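Local coordinates for protein 378aa long hypothetical citrate synthase (PDB 1VGM) that is of unverified function but probably belongs to the mainly helical citrate synthase family, at residues Ile70-Phe74 and Pro147-Tyr153; Thr132-Arg137 and Phe157-Gly163. The contacts are given in a common frame with arbitrary orientation. Residues are numbered along the deposited sequence.

Contact 1: Ile70-Phe74 and Pro147-Tyr153; sequences INESF and PEPSESY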
loop_
_atom_site.group_PDB
_atom_site.type_symbol
_atom_site.label_atom_id
_atom_site.label_comp_id
_atom_site.label_asym_id
_atom_site.label_seq_id
_atom_site.Cartn_x
_atom_site.Cartn_y
_atom_site.Cartn_z
ATOM N N ILE A 70 1.499 13.783 -21.852
ATOM C CA ILE A 70 0.459 14.228 -20.938
ATOM C C ILE A 70 -0.863 14.335 -21.670
ATOM O O ILE A 70 -1.867 13.751 -21.250
ATOM C CB ILE A 70 0.810 15.604 -20.310
ATOM C CG1 ILE A 70 1.943 15.433 -19.291
ATOM C CG2 ILE A 70 -0.413 16.200 -19.630
ATOM C CD1 ILE A 70 2.602 16.727 -18.868
ATOM N N ASN A 71 -0.860 15.086 -22.767
ATOM C CA ASN A 71 -2.103 15.518 -23.399
ATOM C C ASN A 71 -2.836 14.358 -24.061
ATOM O O ASN A 71 -4.033 14.450 -24.331
ATOM C CB ASN A 71 -1.818 16.605 -24.441
ATOM C CG ASN A 71 -1.647 17.973 -23.817
ATOM O OD1 ASN A 71 -2.357 18.327 -22.870
ATOM N ND2 ASN A 71 -0.703 18.752 -24.341
ATOM N N GLU A 72 -2.116 13.269 -24.321
ATOM C CA GLU A 72 -2.736 12.093 -24.914
ATOM C C GLU A 72 -3.090 11.024 -23.877
ATOM O O GLU A 72 -3.508 9.930 -24.240
ATOM C CB GLU A 72 -1.821 11.487 -25.992
ATOM C CG GLU A 72 -0.622 10.723 -25.448
ATOM C CD GLU A 72 0.383 10.350 -26.534
ATOM O OE1 GLU A 72 1.477 9.848 -26.199
ATOM O OE2 GLU A 72 0.080 10.556 -27.725
ATOM N N SER A 73 -2.929 11.334 -22.592
ATOM C CA SER A 73 -3.020 10.297 -21.569
ATOM C C SER A 73 -4.044 10.544 -20.455
ATOM O O SER A 73 -3.979 9.896 -19.409
ATOM C CB SER A 73 -1.646 10.070 -20.941
ATOM O OG SER A 73 -0.696 9.687 -21.915
ATOM N N PHE A 74 -4.989 11.460 -20.669
ATOM C CA PHE A 74 -5.946 11.832 -19.618
ATOM C C PHE A 74 -7.085 10.825 -19.448
ATOM O O PHE A 74 -7.699 10.739 -18.380
ATOM C CB PHE A 74 -6.540 13.219 -19.902
ATOM C CG PHE A 74 -5.623 14.356 -19.542
ATOM C CD1 PHE A 74 -5.344 15.357 -20.472
ATOM C CD2 PHE A 74 -5.051 14.442 -18.271
ATOM C CE1 PHE A 74 -4.497 16.424 -20.150
ATOM C CE2 PHE A 74 -4.202 15.501 -17.936
ATOM C CZ PHE A 74 -3.929 16.499 -18.876
ATOM N N PRO A 147 -10.116 15.614 -18.275
ATOM C CA PRO A 147 -9.262 16.737 -18.676
ATOM C C PRO A 147 -8.931 16.726 -20.174
ATOM O O PRO A 147 -8.806 15.666 -20.796
ATOM C CB PRO A 147 -8.014 16.560 -17.813
ATOM C CG PRO A 147 -8.495 15.813 -16.612
ATOM C CD PRO A 147 -9.537 14.864 -17.147
ATOM N N GLU A 148 -8.773 17.916 -20.739
ATOM C CA GLU A 148 -8.489 18.054 -22.156
ATOM C C GLU A 148 -7.135 18.697 -22.385
ATOM O O GLU A 148 -6.624 19.421 -21.532
ATOM C CB GLU A 148 -9.564 18.891 -22.821
ATOM C CG GLU A 148 -10.915 18.226 -22.823
ATOM C CD GLU A 148 -11.622 18.391 -24.143
ATOM O OE1 GLU A 148 -12.286 19.432 -24.336
ATOM O OE2 GLU A 148 -11.500 17.477 -24.988
ATOM N N PRO A 149 -6.530 18.433 -23.554
ATOM C CA PRO A 149 -5.287 19.113 -23.914
ATOM C C PRO A 149 -5.457 20.616 -23.760
ATOM O O PRO A 149 -6.530 21.157 -24.025
ATOM C CB PRO A 149 -5.064 18.708 -25.367
ATOM C CG PRO A 149 -5.773 17.390 -25.487
ATOM C CD PRO A 149 -6.996 17.532 -24.622
ATOM N N SER A 150 -4.399 21.282 -23.314
ATOM C CA SER A 150 -4.395 22.736 -23.212
ATOM C C SER A 150 -2.948 23.172 -23.111
ATOM O O SER A 150 -2.046 22.344 -23.209
ATOM C CB SER A 150 -5.171 23.187 -21.970
ATOM O OG SER A 150 -4.410 23.006 -20.787
ATOM N N GLU A 151 -2.720 24.463 -22.918
ATOM C CA GLU A 151 -1.356 24.977 -22.891
ATOM C C GLU A 151 -0.552 24.485 -21.697
ATOM O O GLU A 151 0.668 24.590 -21.699
ATOM C CB GLU A 151 -1.369 26.504 -22.895
ATOM C CG GLU A 151 -1.954 27.090 -24.173
ATOM C CD GLU A 151 -1.984 28.606 -24.164
ATOM O OE1 GLU A 151 -2.698 29.195 -25.003
ATOM O OE2 GLU A 151 -1.293 29.208 -23.318
ATOM N N SER A 152 -1.217 23.960 -20.672
ATOM C CA SER A 152 -0.475 23.417 -19.538
ATOM C C SER A 152 -1.239 22.384 -18.717
ATOM O O SER A 152 -2.465 22.298 -18.779
ATOM C CB SER A 152 0.009 24.553 -18.625
ATOM O OG SER A 152 -1.016 24.996 -17.755
ATOM N N TYR A 153 -0.492 21.593 -17.954
ATOM C CA TYR A 153 -1.071 20.561 -17.112
ATOM C C TYR A 153 -1.968 21.201 -16.058
ATOM O O TYR A 153 -3.112 20.778 -15.855
ATOM C CB TYR A 153 0.053 19.753 -16.449
ATOM C CG TYR A 153 -0.404 18.656 -15.501
ATOM C CD1 TYR A 153 -0.526 18.897 -14.130
ATOM C CD2 TYR A 153 -0.662 17.366 -15.968
ATOM C CE1 TYR A 153 -0.881 17.878 -13.247
ATOM C CE2 TYR A 153 -1.022 16.342 -15.098
ATOM C CZ TYR A 153 -1.124 16.602 -13.741
ATOM O OH TYR A 153 -1.435 15.582 -12.875
HETATM O O HOH W 1 0.431 21.492 -22.949
#
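A helix end and the turn after it pack against a proline-rich loop and the first residue of the next helix, a mostly apolar contact with one water-mediated link that joins the C-terminal end of helix 60-71 to the connection running from helix 117-139 into helix 153-162. After Asn71 the chain leaves helical geometry, and the turn that follows, with Ser73 N bonded to Ile70 O at 3.0 Å, brings Phe74 round to face segment 147-153. Pro147 lies over one face of the Phe74 ring in a CH-pi contact, its CB 3.7 Å from the ring centroid and 14° off the normal. The edge of the same ring reaches Tyr153, with Phe74 CE2 4.3 Å from Tyr153 CE2, and Ile70 CG2 packs 3.9 Å from Tyr153 CD2. In the mainly helical citrate synthase fold, Tyr153 opens helix 153-162 just after its N-cap, Ser152, whose OG caps the backbone N of Glu155; the Tyr153 hydroxyl bonds to Ile125 O on helix 117-139. Asn71 OD1 sits 3.2 Å from Pro149 CA. No direct hydrogen bond crosses here; instead a water bridges Asn71 ND2, at 3.3 Å, to Ser150 O, at 2.6 Å.

Contact 2: Thr132-Arg137 and Phe157-Gly163; sequences TANIYR and FLAATFG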
loop_
_atom_site.group_PDB
_atom_site.type_symbol
_atom_site.label_atom_id
_atom_site.label_comp_id
_atom_site.label_asym_id
_atom_site.label_seq_id
_atom_site.Cartn_x
_atom_site.Cartn_y
_atom_site.Cartn_z
ATOM N N THR A 132 -8.259 13.025 -9.702
ATOM C CA THR A 132 -8.432 14.000 -8.633
ATOM C C THR A 132 -9.556 14.982 -8.990
ATOM O O THR A 132 -10.359 15.358 -8.133
ATOM C CB THR A 132 -7.119 14.793 -8.385
ATOM O OG1 THR A 132 -6.067 13.887 -8.021
ATOM C CG2 THR A 132 -7.311 15.808 -7.275
ATOM N N ALA A 133 -9.611 15.391 -10.255
ATOM C CA ALA A 133 -10.673 16.267 -10.731
ATOM C C ALA A 133 -12.040 15.629 -10.535
ATOM O O ALA A 133 -12.995 16.291 -10.112
ATOM C CB ALA A 133 -10.463 16.599 -12.202
ATOM N N ASN A 134 -12.144 14.341 -10.831
ATOM C CA ASN A 134 -13.451 13.697 -10.831
ATOM C C ASN A 134 -13.878 13.242 -9.440
ATOM O O ASN A 134 -15.072 13.066 -9.166
ATOM C CB ASN A 134 -13.451 12.511 -11.794
ATOM C CG ASN A 134 -13.744 12.928 -13.216
ATOM O OD1 ASN A 134 -14.894 13.175 -13.574
ATOM N ND2 ASN A 134 -12.704 13.020 -14.034
ATOM N N ILE A 135 -12.901 13.062 -8.558
ATOM C CA ILE A 135 -13.206 12.865 -7.149
ATOM C C ILE A 135 -13.918 14.086 -6.588
ATOM O O ILE A 135 -14.954 13.952 -5.942
ATOM C CB ILE A 135 -11.927 12.604 -6.311
ATOM C CG1 ILE A 135 -11.364 11.223 -6.656
ATOM C CG2 ILE A 135 -12.260 12.697 -4.815
ATOM C CD1 ILE A 135 -10.147 10.838 -5.854
ATOM N N TYR A 136 -13.369 15.274 -6.834
ATOM C CA TYR A 136 -14.081 16.503 -6.488
ATOM C C TYR A 136 -15.498 16.486 -7.055
ATOM O O TYR A 136 -16.466 16.777 -6.351
ATOM C CB TYR A 136 -13.335 17.736 -7.013
ATOM C CG TYR A 136 -14.163 19.003 -6.993
ATOM C CD1 TYR A 136 -14.534 19.602 -5.787
ATOM C CD2 TYR A 136 -14.597 19.588 -8.184
ATOM C CE1 TYR A 136 -15.324 20.754 -5.768
ATOM C CE2 TYR A 136 -15.382 20.738 -8.181
ATOM C CZ TYR A 136 -15.743 21.313 -6.970
ATOM O OH TYR A 136 -16.532 22.434 -6.983
ATOM N N ARG A 137 -15.621 16.145 -8.331
ATOM C CA ARG A 137 -16.910 16.229 -8.993
ATOM C C ARG A 137 -17.912 15.246 -8.392
ATOM O O ARG A 137 -19.058 15.612 -8.125
ATOM C CB ARG A 137 -16.745 15.977 -10.489
ATOM C CG ARG A 137 -16.256 17.205 -11.235
ATOM C CD ARG A 137 -15.954 16.910 -12.687
ATOM N NE ARG A 137 -15.806 18.148 -13.436
ATOM C CZ ARG A 137 -16.810 18.937 -13.804
ATOM N NH1 ARG A 137 -18.066 18.533 -13.680
ATOM N NH2 ARG A 137 -16.552 20.136 -14.300
ATOM N N PHE A 157 -5.976 20.531 -15.602
ATOM C CA PHE A 157 -6.538 20.002 -14.365
ATOM C C PHE A 157 -7.619 20.953 -13.847
ATOM O O PHE A 157 -8.722 20.524 -13.504
ATOM C CB PHE A 157 -5.442 19.812 -13.307
ATOM C CG PHE A 157 -5.968 19.494 -11.937
ATOM C CD1 PHE A 157 -6.716 18.337 -11.716
ATOM C CD2 PHE A 157 -5.748 20.367 -10.876
ATOM C CE1 PHE A 157 -7.226 18.047 -10.449
ATOM C CE2 PHE A 157 -6.251 20.091 -9.598
ATOM C CZ PHE A 157 -7.001 18.933 -9.384
ATOM N N LEU A 158 -7.301 22.246 -13.803
ATOM C CA LEU A 158 -8.215 23.228 -13.233
ATOM C C LEU A 158 -9.505 23.320 -14.038
ATOM O O LEU A 158 -10.583 23.476 -13.464
ATOM C CB LEU A 158 -7.560 24.610 -13.172
ATOM C CG LEU A 158 -6.446 24.769 -12.129
ATOM C CD1 LEU A 158 -5.885 26.178 -12.192
ATOM C CD2 LEU A 158 -6.983 24.474 -10.742
ATOM N N ALA A 159 -9.392 23.233 -15.361
ATOM C CA ALA A 159 -10.547 23.363 -16.243
ATOM C C ALA A 159 -11.507 22.178 -16.104
ATOM O O ALA A 159 -12.725 22.348 -16.101
ATOM C CB ALA A 159 -10.080 23.507 -17.703
ATOM N N ALA A 160 -10.951 20.979 -15.981
ATOM C CA ALA A 160 -11.760 19.785 -15.782
ATOM C C ALA A 160 -12.473 19.854 -14.436
ATOM O O ALA A 160 -13.661 19.551 -14.325
ATOM C CB ALA A 160 -10.877 18.559 -15.840
ATOM N N THR A 161 -11.732 20.251 -13.410
ATOM C CA THR A 161 -12.260 20.288 -12.058
ATOM C C THR A 161 -13.458 21.234 -11.958
ATOM O O THR A 161 -14.522 20.843 -11.473
ATOM C CB THR A 161 -11.165 20.722 -11.058
ATOM O OG1 THR A 161 -10.135 19.726 -11.035
ATOM C CG2 THR A 161 -11.739 20.884 -9.655
ATOM N N PHE A 162 -13.287 22.470 -12.418
ATOM C CA PHE A 162 -14.293 23.503 -12.194
ATOM C C PHE A 162 -15.141 23.811 -13.432
ATOM O O PHE A 162 -16.102 24.580 -13.358
ATOM C CB PHE A 162 -13.615 24.777 -11.676
ATOM C CG PHE A 162 -12.905 24.586 -10.362
ATOM C CD1 PHE A 162 -11.512 24.668 -10.282
ATOM C CD2 PHE A 162 -13.626 24.248 -9.216
ATOM C CE1 PHE A 162 -10.845 24.415 -9.080
ATOM C CE2 PHE A 162 -12.973 23.993 -8.008
ATOM C CZ PHE A 162 -11.579 24.072 -7.940
ATOM N N GLY A 163 -14.785 23.203 -14.561
ATOM C CA GLY A 163 -15.626 23.287 -15.737
ATOM C C GLY A 163 -15.651 24.668 -16.356
ATOM O O GLY A 163 -16.641 25.072 -16.958
#
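Phe157 begins the contact: it turns its ring edge to Ala133, its CE1 3.6 Å from Ala133 N, while Phe157 CZ lies 3.8 Å from Thr132 CG2; the ring also touches Leu334 and Leu337 of helix 331-353. One turn on, Ala160 CB meets Ala133 CB at 4.2 Å, while Ala160 O accepts two hydrogen bonds from Arg137, from NE at 2.7 Å and NH2 at 2.9 Å. The two segments are nearly parallel helices of the mainly helical citrate synthase fold, crossing at -19° with axes 8.5 Å apart, a close approach consistent with the small Ala133 at the interface. Thr161 follows, its CA 4.5 Å from that of Ala133; its OG1 is bonded back to Phe157 O and touches Ala133 CB at 3.4 Å. The edge of Phe162 then points toward the face of Tyr136, in an offset edge-to-face pair with centroids 5.4 Å apart. Gly163 leaves the helix with positive phi, and a CB there would clash with Arg137 NH2.

In the fold
Both contacts involve helix 153-162: contact 1 through its first residue and the loop leading into it, contact 2 from its middle to its C-terminal end. Their centres are about 13 Å apart, and they touch where Pro147 CG packs 3.7 Å from Ala160 CB. Helix 117-139 supplies segment 132-137 of contact 2 and also lies against contact 1, where Pro147 rests on Thr130 and Tyr153 on Ala129. Contact 2 is largely buried, a helix pair with direct hydrogen bonds from an arginine to a backbone carbonyl. Contact 1 is only partly buried: its aromatic residues are enclosed, but Glu148 and Pro149 are exposed, and its polar link runs through water.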